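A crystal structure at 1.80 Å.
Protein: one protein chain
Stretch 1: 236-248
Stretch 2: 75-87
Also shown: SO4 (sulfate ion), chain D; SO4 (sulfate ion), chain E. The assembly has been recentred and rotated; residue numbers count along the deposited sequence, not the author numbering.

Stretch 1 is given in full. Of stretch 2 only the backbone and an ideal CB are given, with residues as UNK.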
ATOM      1  N   ILE A 236      14.727 -12.482 -17.583  1.00 16.10           N
ATOM      2  CA  ILE A 236      14.249 -12.959 -16.282  1.00 14.44           C
ATOM      3  C   ILE A 236      15.334 -12.893 -15.179  1.00 13.85           C
ATOM      4  O   ILE A 236      16.568 -12.850 -15.476  1.00 15.31           O
ATOM      5  CB  ILE A 236      13.661 -14.374 -16.388  1.00 14.10           C
ATOM      6  CG1 ILE A 236      14.773 -15.425 -16.527  1.00 14.88           C
ATOM      7  CG2 ILE A 236      12.573 -14.444 -17.531  1.00 15.60           C
ATOM      8  CD1 ILE A 236      14.243 -16.907 -16.362  1.00 14.03           C
ATOM      9  N   LEU A 237      14.889 -12.825 -13.922  1.00 12.45           N
ATOM     10  CA  LEU A 237      15.764 -13.039 -12.752  1.00 13.12           C
ATOM     11  C   LEU A 237      14.980 -14.085 -12.009  1.00 13.81           C
ATOM     12  O   LEU A 237      13.832 -13.839 -11.625  1.00 14.88           O
ATOM     13  CB  LEU A 237      15.949 -11.779 -11.910  1.00 12.16           C
ATOM     14  CG  LEU A 237      16.487 -12.037 -10.499  1.00 16.45           C
ATOM     15  CD1 LEU A 237      17.922 -12.567 -10.590  1.00 12.42           C
ATOM     16  CD2 LEU A 237      16.378 -10.877  -9.537  1.00 18.57           C
ATOM     17  N   ASN A 238      15.536 -15.273 -11.880  1.00 13.87           N
ATOM     18  CA  ASN A 238      14.882 -16.321 -11.053  1.00 14.67           C
ATOM     19  C   ASN A 238      15.820 -16.762  -9.923  1.00 14.62           C
ATOM     20  O   ASN A 238      16.982 -17.031 -10.179  1.00 15.81           O
ATOM     21  CB  ASN A 238      14.536 -17.551 -11.889  1.00 15.44           C
ATOM     22  CG  ASN A 238      13.268 -17.417 -12.690  1.00 16.88           C
ATOM     23  OD1 ASN A 238      12.627 -16.356 -12.791  1.00 19.35           O
ATOM     24  ND2 ASN A 238      12.908 -18.510 -13.296  1.00 10.69           N
ATOM     25  N   VAL A 239      15.309 -16.831  -8.706  1.00 14.58           N
ATOM     26  CA  VAL A 239      16.060 -17.254  -7.561  1.00 14.89           C
ATOM     27  C   VAL A 239      15.746 -18.710  -7.202  1.00 14.75           C
ATOM     28  O   VAL A 239      14.755 -19.301  -7.641  1.00 15.27           O
ATOM     29  CB  VAL A 239      15.855 -16.337  -6.345  1.00 14.24           C
ATOM     30  CG1 VAL A 239      16.484 -14.937  -6.557  1.00 15.20           C
ATOM     31  CG2 VAL A 239      14.389 -16.232  -5.921  1.00 13.61           C
ATOM     32  N   VAL A 240      16.666 -19.282  -6.454  1.00 15.21           N
ATOM     33  CA  VAL A 240      16.473 -20.564  -5.821  1.00 14.62           C
ATOM     34  C   VAL A 240      16.577 -20.248  -4.344  1.00 15.57           C
ATOM     35  O   VAL A 240      17.503 -19.584  -3.898  1.00 14.66           O
ATOM     36  CB  VAL A 240      17.475 -21.564  -6.251  1.00 14.45           C
ATOM     37  CG1 VAL A 240      17.275 -22.844  -5.443  1.00 14.88           C
ATOM     38  CG2 VAL A 240      17.358 -21.840  -7.782  1.00  9.92           C
ATOM     39  N   ILE A 241      15.622 -20.734  -3.575  1.00 16.38           N
ATOM     40  CA  ILE A 241      15.525 -20.368  -2.186  1.00 16.98           C
ATOM     41  C   ILE A 241      15.481 -21.653  -1.328  1.00 20.11           C
ATOM     42  O   ILE A 241      15.057 -22.706  -1.801  1.00 20.41           O
ATOM     43  CB  ILE A 241      14.288 -19.435  -1.915  1.00 17.73           C
ATOM     44  CG1 ILE A 241      12.958 -20.134  -2.254  1.00 18.49           C
ATOM     45  CG2 ILE A 241      14.368 -18.129  -2.716  1.00 18.69           C
ATOM     46  CD1 ILE A 241      11.589 -19.391  -1.775  1.00 20.57           C
ATOM     47  N   ASP A 242      15.927 -21.542  -0.078  1.00 22.22           N
ATOM     48  CA  ASP A 242      15.897 -22.662   0.852  1.00 25.18           C
ATOM     49  C   ASP A 242      14.562 -22.718   1.586  1.00 25.78           C
ATOM     50  O   ASP A 242      13.669 -21.911   1.320  1.00 24.81           O
ATOM     51  CB  ASP A 242      17.126 -22.614   1.796  1.00 24.36           C
ATOM     52  CG  ASP A 242      17.117 -21.444   2.773  1.00 26.30           C
ATOM     53  OD1 ASP A 242      16.099 -20.758   2.934  1.00 26.27           O
ATOM     54  OD2 ASP A 242      18.187 -21.185   3.403  1.00 24.62           O
ATOM     55  N   SER A 243      14.407 -23.688   2.490  1.00 28.93           N
ATOM     56  CA  SER A 243      13.203 -23.764   3.371  1.00 31.42           C
ATOM     57  C   SER A 243      12.760 -22.445   3.995  1.00 31.95           C
ATOM     58  O   SER A 243      11.566 -22.095   3.994  1.00 32.89           O
ATOM     59  CB  SER A 243      13.462 -24.747   4.513  1.00 31.49           C
ATOM     60  OG  SER A 243      14.340 -25.746   4.065  1.00 35.26           O
ATOM     61  N   SER A 244      13.749 -21.708   4.496  1.00 32.81           N
ATOM     62  CA  SER A 244      13.541 -20.415   5.159  1.00 33.02           C
ATOM     63  C   SER A 244      13.149 -19.272   4.238  1.00 32.02           C
ATOM     64  O   SER A 244      12.878 -18.165   4.712  1.00 32.54           O
ATOM     65  CB  SER A 244      14.837 -20.019   5.876  1.00 33.58           C
ATOM     66  OG  SER A 244      15.444 -21.155   6.509  1.00 36.95           O
ATOM     67  N   HIS A 245      13.137 -19.529   2.928  1.00 29.85           N
ATOM     68  CA  HIS A 245      12.935 -18.501   1.898  1.00 28.37           C
ATOM     69  C   HIS A 245      14.141 -17.604   1.693  1.00 26.04           C
ATOM     70  O   HIS A 245      14.034 -16.588   1.036  1.00 23.87           O
ATOM     71  CB  HIS A 245      11.677 -17.628   2.095  1.00 28.87           C
ATOM     72  CG  HIS A 245      10.384 -18.386   2.118  1.00 32.43           C
ATOM     73  ND1 HIS A 245      10.269 -19.702   1.719  1.00 35.45           N
ATOM     74  CD2 HIS A 245       9.133 -17.995   2.478  1.00 35.76           C
ATOM     75  CE1 HIS A 245       9.010 -20.093   1.850  1.00 33.56           C
ATOM     76  NE2 HIS A 245       8.302 -19.076   2.304  1.00 34.53           N
ATOM     77  N   LYS A 246      15.304 -18.003   2.202  1.00 24.90           N
ATOM     78  CA  LYS A 246      16.573 -17.338   1.895  1.00 24.51           C
ATOM     79  C   LYS A 246      17.087 -17.684   0.492  1.00 23.02           C
ATOM     80  O   LYS A 246      17.088 -18.862   0.079  1.00 22.50           O
ATOM     81  CB  LYS A 246      17.633 -17.727   2.956  1.00 25.85           C
ATOM     82  CG  LYS A 246      18.974 -17.076   2.786  1.00 28.46           C
ATOM     83  CD  LYS A 246      20.151 -18.016   3.193  1.00 32.89           C
ATOM     84  CE  LYS A 246      21.525 -17.414   2.721  1.00 33.66           C
ATOM     85  NZ  LYS A 246      22.063 -17.750   1.331  1.00 29.37           N
ATOM     86  N   ILE A 247      17.511 -16.657  -0.252  1.00 21.47           N
ATOM     87  CA  ILE A 247      18.089 -16.850  -1.582  1.00 19.29           C
ATOM     88  C   ILE A 247      19.413 -17.540  -1.419  1.00 20.17           C
ATOM     89  O   ILE A 247      20.236 -17.059  -0.629  1.00 22.19           O
ATOM     90  CB  ILE A 247      18.299 -15.506  -2.343  1.00 19.35           C
ATOM     91  CG1 ILE A 247      16.929 -14.879  -2.636  1.00 17.84           C
ATOM     92  CG2 ILE A 247      19.107 -15.703  -3.635  1.00 17.99           C
ATOM     93  CD1 ILE A 247      16.990 -13.398  -3.121  1.00 19.83           C
ATOM     94  N   VAL A 248      19.597 -18.656  -2.127  1.00 19.18           N
ATOM     95  CA  VAL A 248      20.857 -19.441  -2.149  1.00 18.59           C
ATOM     96  C   VAL A 248      21.558 -19.487  -3.507  1.00 18.59           C
ATOM     97  O   VAL A 248      22.762 -19.819  -3.617  1.00 18.64           O
ATOM     98  CB  VAL A 248      20.654 -20.855  -1.574  1.00 19.03           C
ATOM     99  CG1 VAL A 248      20.240 -20.780  -0.138  1.00 18.23           C
ATOM    100  CG2 VAL A 248      19.635 -21.639  -2.400  1.00 20.59           C
ATOM    101  N   UNK A  75       3.129 -16.805  -3.486  1.00 27.54           N
ATOM    102  CA  UNK A  75       4.397 -17.428  -3.859  1.00 26.48           C
ATOM    103  C   UNK A  75       5.461 -16.862  -2.940  1.00 26.17           C
ATOM    104  O   UNK A  75       5.346 -15.715  -2.491  1.00 27.03           O
ATOM    105  CB  UNK A  75       4.743 -17.185  -5.329  1.00 26.48           C
ATOM    106  N   UNK A  76       6.490 -17.651  -2.628  1.00 24.65           N
ATOM    107  CA  UNK A  76       7.546 -17.190  -1.717  1.00 24.69           C
ATOM    108  C   UNK A  76       8.673 -16.350  -2.308  1.00 23.68           C
ATOM    109  O   UNK A  76       9.746 -16.252  -1.693  1.00 24.25           O
ATOM    110  CB  UNK A  76       8.178 -18.416  -1.055  1.00 24.69           C
ATOM    111  N   UNK A  77       8.456 -15.728  -3.460  1.00 21.29           N
ATOM    112  CA  UNK A  77       9.475 -14.881  -4.064  1.00 20.22           C
ATOM    113  C   UNK A  77       9.886 -13.733  -3.100  1.00 19.53           C
ATOM    114  O   UNK A  77       9.049 -12.974  -2.590  1.00 18.84           O
ATOM    115  CB  UNK A  77       8.959 -14.312  -5.387  1.00 20.22           C
ATOM    116  N   UNK A  78      11.182 -13.629  -2.794  1.00 20.58           N
ATOM    117  CA  UNK A  78      11.661 -12.644  -1.842  1.00 20.05           C
ATOM    118  C   UNK A  78      11.806 -11.283  -2.498  1.00 19.16           C
ATOM    119  O   UNK A  78      12.907 -10.763  -2.655  1.00 18.45           O
ATOM    120  CB  UNK A  78      12.996 -13.087  -1.239  1.00 20.05           C
ATOM    121  N   UNK A  79      10.683 -10.696  -2.888  1.00 18.74           N
ATOM    122  CA  UNK A  79      10.739  -9.506  -3.723  1.00 18.03           C
ATOM    123  C   UNK A  79      11.245  -8.237  -3.054  1.00 19.00           C
ATOM    124  O   UNK A  79      11.632  -7.302  -3.751  1.00 17.56           O
ATOM    125  CB  UNK A  79       9.340  -9.233  -4.280  1.00 18.03           C
ATOM    126  N   UNK A  80      11.197  -8.156  -1.718  1.00 19.68           N
ATOM    127  CA  UNK A  80      11.817  -7.025  -1.034  1.00 20.15           C
ATOM    128  C   UNK A  80      13.305  -6.931  -1.379  1.00 19.68           C
ATOM    129  O   UNK A  80      13.899  -5.890  -1.302  1.00 19.78           O
ATOM    130  CB  UNK A  80      11.631  -7.150   0.479  1.00 20.15           C
ATOM    131  N   UNK A  81      13.927  -8.058  -1.711  1.00 18.49           N
ATOM    132  CA  UNK A  81      15.328  -8.069  -2.046  1.00 18.26           C
ATOM    133  C   UNK A  81      15.508  -7.889  -3.555  1.00 16.72           C
ATOM    134  O   UNK A  81      16.286  -7.043  -4.020  1.00 14.65           O
ATOM    135  CB  UNK A  81      15.981  -9.368  -1.569  1.00 18.26           C
ATOM    136  N   UNK A  82      14.739  -8.639  -4.324  1.00 16.15           N
ATOM    137  CA  UNK A  82      14.975  -8.740  -5.762  1.00 15.87           C
ATOM    138  C   UNK A  82      14.471  -7.545  -6.562  1.00 16.64           C
ATOM    139  O   UNK A  82      15.169  -7.079  -7.446  1.00 16.08           O
ATOM    140  CB  UNK A  82      14.314 -10.012  -6.296  1.00 15.87           C
ATOM    141  N   UNK A  83      13.284  -7.028  -6.239  1.00 17.58           N
ATOM    142  CA  UNK A  83      12.745  -5.886  -7.003  1.00 18.27           C
ATOM    143  C   UNK A  83      13.608  -4.609  -6.972  1.00 18.47           C
ATOM    144  O   UNK A  83      13.816  -4.029  -8.039  1.00 17.29           O
ATOM    145  CB  UNK A  83      11.353  -5.546  -6.467  1.00 18.27           C
ATOM    146  N   UNK A  84      14.121  -4.185  -5.778  1.00 17.76           N
ATOM    147  CA  UNK A  84      14.981  -3.000  -5.826  1.00 18.52           C
ATOM    148  C   UNK A  84      16.223  -3.183  -6.688  1.00 17.92           C
ATOM    149  O   UNK A  84      16.742  -2.206  -7.277  1.00 18.34           O
ATOM    150  CB  UNK A  84      15.407  -2.617  -4.407  1.00 18.52           C
ATOM    151  N   UNK A  85      16.753  -4.393  -6.716  1.00 16.18           N
ATOM    152  CA  UNK A  85      17.982  -4.639  -7.487  1.00 15.85           C
ATOM    153  C   UNK A  85      17.663  -4.692  -8.958  1.00 16.37           C
ATOM    154  O   UNK A  85      18.421  -4.193  -9.783  1.00 15.54           O
ATOM    155  CB  UNK A  85      18.661  -5.938  -7.049  1.00 15.85           C
ATOM    156  N   UNK A  86      16.483  -5.214  -9.308  1.00 16.77           N
ATOM    157  CA  UNK A  86      16.067  -5.123 -10.721  1.00 15.82           C
ATOM    158  C   UNK A  86      15.784  -3.683 -11.184  1.00 16.85           C
ATOM    159  O   UNK A  86      16.178  -3.266 -12.297  1.00 16.31           O
ATOM    160  CB  UNK A  86      14.816  -5.975 -10.940  1.00 15.82           C
ATOM    161  N   UNK A  87      15.093  -2.932 -10.330  1.00 16.02           N
ATOM    162  CA  UNK A  87      14.773  -1.521 -10.625  1.00 17.03           C
ATOM    163  C   UNK A  87      16.033  -0.669 -10.723  1.00 16.99           C
ATOM    164  O   UNK A  87      16.131   0.206 -11.567  1.00 16.65           O
ATOM    165  CB  UNK A  87      13.848  -0.948  -9.549  1.00 17.03           C
TER
HETATM  166  S   SO4 D1428       7.027  -2.653   5.826  1.00 32.19           S
HETATM  167  O1  SO4 D1428       8.325  -2.413   5.247  1.00 37.57           O
HETATM  168  O2  SO4 D1428       6.900  -2.268   7.210  1.00 36.44           O
HETATM  169  O3  SO4 D1428       5.966  -1.994   5.091  1.00 40.70           O
HETATM  170  O4  SO4 D1428       6.691  -4.053   5.725  1.00 37.83           O
HETATM  171  S   SO4 E1429       5.266 -19.957 -10.593  1.00 42.16           S
HETATM  172  O1  SO4 E1429       5.378 -18.882 -11.579  1.00 42.20           O
HETATM  173  O2  SO4 E1429       5.857 -19.442  -9.335  1.00 39.49           O
HETATM  174  O3  SO4 E1429       3.879 -20.425 -10.314  1.00 32.86           O
HETATM  175  O4  SO4 E1429       6.004 -21.021 -11.186  1.00 39.90           O

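Position 75 points its CA-to-CB bond sideways. A sulfate ion (chain E) lies on that side, so a long basic or polar chain would suit. The residue is Arg 75. Its NE donates a hydrogen bond to O2 of that sulfate, 3.3 Å away.

Position 76 points toward stretch 1. Its ideal CB is 3.4 Å from NE2 of His 245 and 3.6 Å from CD1 of Ile 241. Phi is -84°, which proline allows. A compact apolar residue fits. The residue is Pro 76. Its CB sits over one face of the His 245 ring, 3.6 Å from the ring centroid, a CH-pi contact. Its CG packs on CD1 of Ile 241 at 3.6 Å.

Position 77 points away, so stretch 1 leaves the choice open. The residue is Val 77.

Position 78 points toward stretch 1, right before the helix. Ile 247, Ile 241 and Val 239 offer an apolar surface. With phi -81°, proline or a small aliphatic residue would suit. The residue is Pro 78, at the N-cap position. Its CG lies 3.5 Å from CG1 of Ile 247, and its CD 3.8 Å from CG2 of Val 239. The ring thus touches both strands of stretch 1.

Position 79 points away, and many residues would do. It is Ser 79, whose OG is hydrogen-bonded elsewhere in the structure.

Position 80 is out of reach of stretch 1. A sulfate ion (chain D) beyond it favours a long basic chain. In Arg 80, NH2 donates to O4 of this sulfate at 2.8 Å.

Position 81 points toward stretch 1, its ideal CB 4.4 Å from CD1 of Ile 247. Several aliphatic residues would fit. Ile 81 brings CG2 to 4.1 Å from that CD1.

Position 82 faces Leu 237, whose CD2 is 3.9 Å from the ideal CB. Space is limited; valine, threonine or alanine would suit. The residue is Thr 82. Its CG2 lies 3.9 Å from CD1 of Ile 247 and 4.0 Å from CG1 of Val 239.

Position 83 points away, so stretch 1 sets no limit. It is Leu 83.

Position 84 has phi -61°, and its N makes no bond to the turn before, so proline is possible. It is Pro 84, where the helix kinks.

Position 85 points toward stretch 1 but is not near it; many residues would do. It is Leu 85.

Position 86 points toward Leu 237 with room for a longer apolar chain. Leu 86 fills it, CD2 reaching 4.0 Å from CB of Leu 237.

Position 87 is out of reach, its choice open; it is Leu 87.

Stretch 2 (75-87) RPVPSRITLPLLL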
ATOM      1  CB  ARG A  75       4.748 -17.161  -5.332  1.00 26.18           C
ATOM      2  CG  ARG A  75       3.668 -17.563  -6.341  1.00 28.88           C
ATOM      3  CD  ARG A  75       3.140 -18.982  -6.207  1.00 33.90           C
ATOM      4  NE  ARG A  75       4.143 -19.983  -6.604  1.00 39.11           N
ATOM      5  CZ  ARG A  75       4.536 -21.051  -5.881  1.00 43.13           C
ATOM      6  NH1 ARG A  75       4.029 -21.345  -4.671  1.00 42.58           N
ATOM      7  NH2 ARG A  75       5.458 -21.858  -6.389  1.00 43.27           N
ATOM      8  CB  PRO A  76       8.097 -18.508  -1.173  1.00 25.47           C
ATOM      9  CG  PRO A  76       8.018 -19.404  -2.314  1.00 24.43           C
ATOM     10  CD  PRO A  76       6.699 -19.055  -3.017  1.00 25.90           C
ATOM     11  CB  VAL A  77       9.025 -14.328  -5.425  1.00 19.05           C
ATOM     12  CG1 VAL A  77      10.120 -13.493  -6.031  1.00 20.21           C
ATOM     13  CG2 VAL A  77       8.582 -15.435  -6.366  1.00 19.82           C
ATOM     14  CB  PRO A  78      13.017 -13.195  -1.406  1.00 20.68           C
ATOM     15  CG  PRO A  78      13.499 -13.978  -2.565  1.00 20.23           C
ATOM     16  CD  PRO A  78      12.266 -14.507  -3.278  1.00 21.03           C
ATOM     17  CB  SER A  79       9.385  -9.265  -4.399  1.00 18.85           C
ATOM     18  OG  SER A  79       8.980 -10.383  -5.170  1.00 17.19           O
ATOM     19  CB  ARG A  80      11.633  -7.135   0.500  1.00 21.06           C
ATOM     20  CG  ARG A  80      10.235  -6.965   0.995  1.00 24.12           C
ATOM     21  CD  ARG A  80      10.057  -7.629   2.402  1.00 27.02           C
ATOM     22  NE  ARG A  80       8.709  -7.436   2.983  1.00 30.55           N
ATOM     23  CZ  ARG A  80       8.274  -6.328   3.608  1.00 30.88           C
ATOM     24  NH1 ARG A  80       9.044  -5.257   3.731  1.00 27.51           N
ATOM     25  NH2 ARG A  80       7.031  -6.275   4.102  1.00 33.15           N
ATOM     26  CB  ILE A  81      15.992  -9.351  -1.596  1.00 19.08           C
ATOM     27  CG1 ILE A  81      16.035  -9.424  -0.042  1.00 21.57           C
ATOM     28  CG2 ILE A  81      17.386  -9.403  -2.231  1.00 18.97           C
ATOM     29  CD1 ILE A  81      16.369 -10.811   0.525  1.00 23.94           C
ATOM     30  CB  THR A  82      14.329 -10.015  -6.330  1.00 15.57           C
ATOM     31  OG1 THR A  82      12.951 -10.031  -5.974  1.00 13.57           O
ATOM     32  CG2 THR A  82      15.044 -11.285  -5.809  1.00 18.75           C
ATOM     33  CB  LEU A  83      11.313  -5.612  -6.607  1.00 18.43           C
ATOM     34  CG  LEU A  83      10.334  -6.628  -7.195  1.00 18.18           C
ATOM     35  CD1 LEU A  83       8.927  -6.385  -6.625  1.00 15.35           C
ATOM     36  CD2 LEU A  83      10.345  -6.582  -8.816  1.00 17.31           C
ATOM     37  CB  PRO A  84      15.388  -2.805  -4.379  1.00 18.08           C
ATOM     38  CG  PRO A  84      14.261  -3.283  -3.593  1.00 18.77           C
ATOM     39  CD  PRO A  84      13.770  -4.516  -4.375  1.00 18.65           C
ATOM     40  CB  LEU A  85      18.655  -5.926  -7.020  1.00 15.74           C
ATOM     41  CG  LEU A  85      19.234  -5.906  -5.612  1.00 15.74           C
ATOM     42  CD1 LEU A  85      19.599  -7.319  -5.191  1.00 15.68           C
ATOM     43  CD2 LEU A  85      20.393  -4.960  -5.564  1.00 15.20           C
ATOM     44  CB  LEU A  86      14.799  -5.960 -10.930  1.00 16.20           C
ATOM     45  CG  LEU A  86      14.936  -7.473 -11.086  1.00 17.63           C
ATOM     46  CD1 LEU A  86      13.539  -8.105 -10.896  1.00 17.40           C
ATOM     47  CD2 LEU A  86      15.487  -7.852 -12.473  1.00 13.34           C
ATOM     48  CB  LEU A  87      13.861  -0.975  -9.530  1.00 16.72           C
ATOM     49  CG  LEU A  87      12.465  -1.591  -9.467  1.00 18.72           C
ATOM     50  CD1 LEU A  87      11.789  -1.363  -8.092  1.00 18.33           C
ATOM     51  CD2 LEU A  87      11.611  -1.076 -10.594  1.00 15.34           C
TER
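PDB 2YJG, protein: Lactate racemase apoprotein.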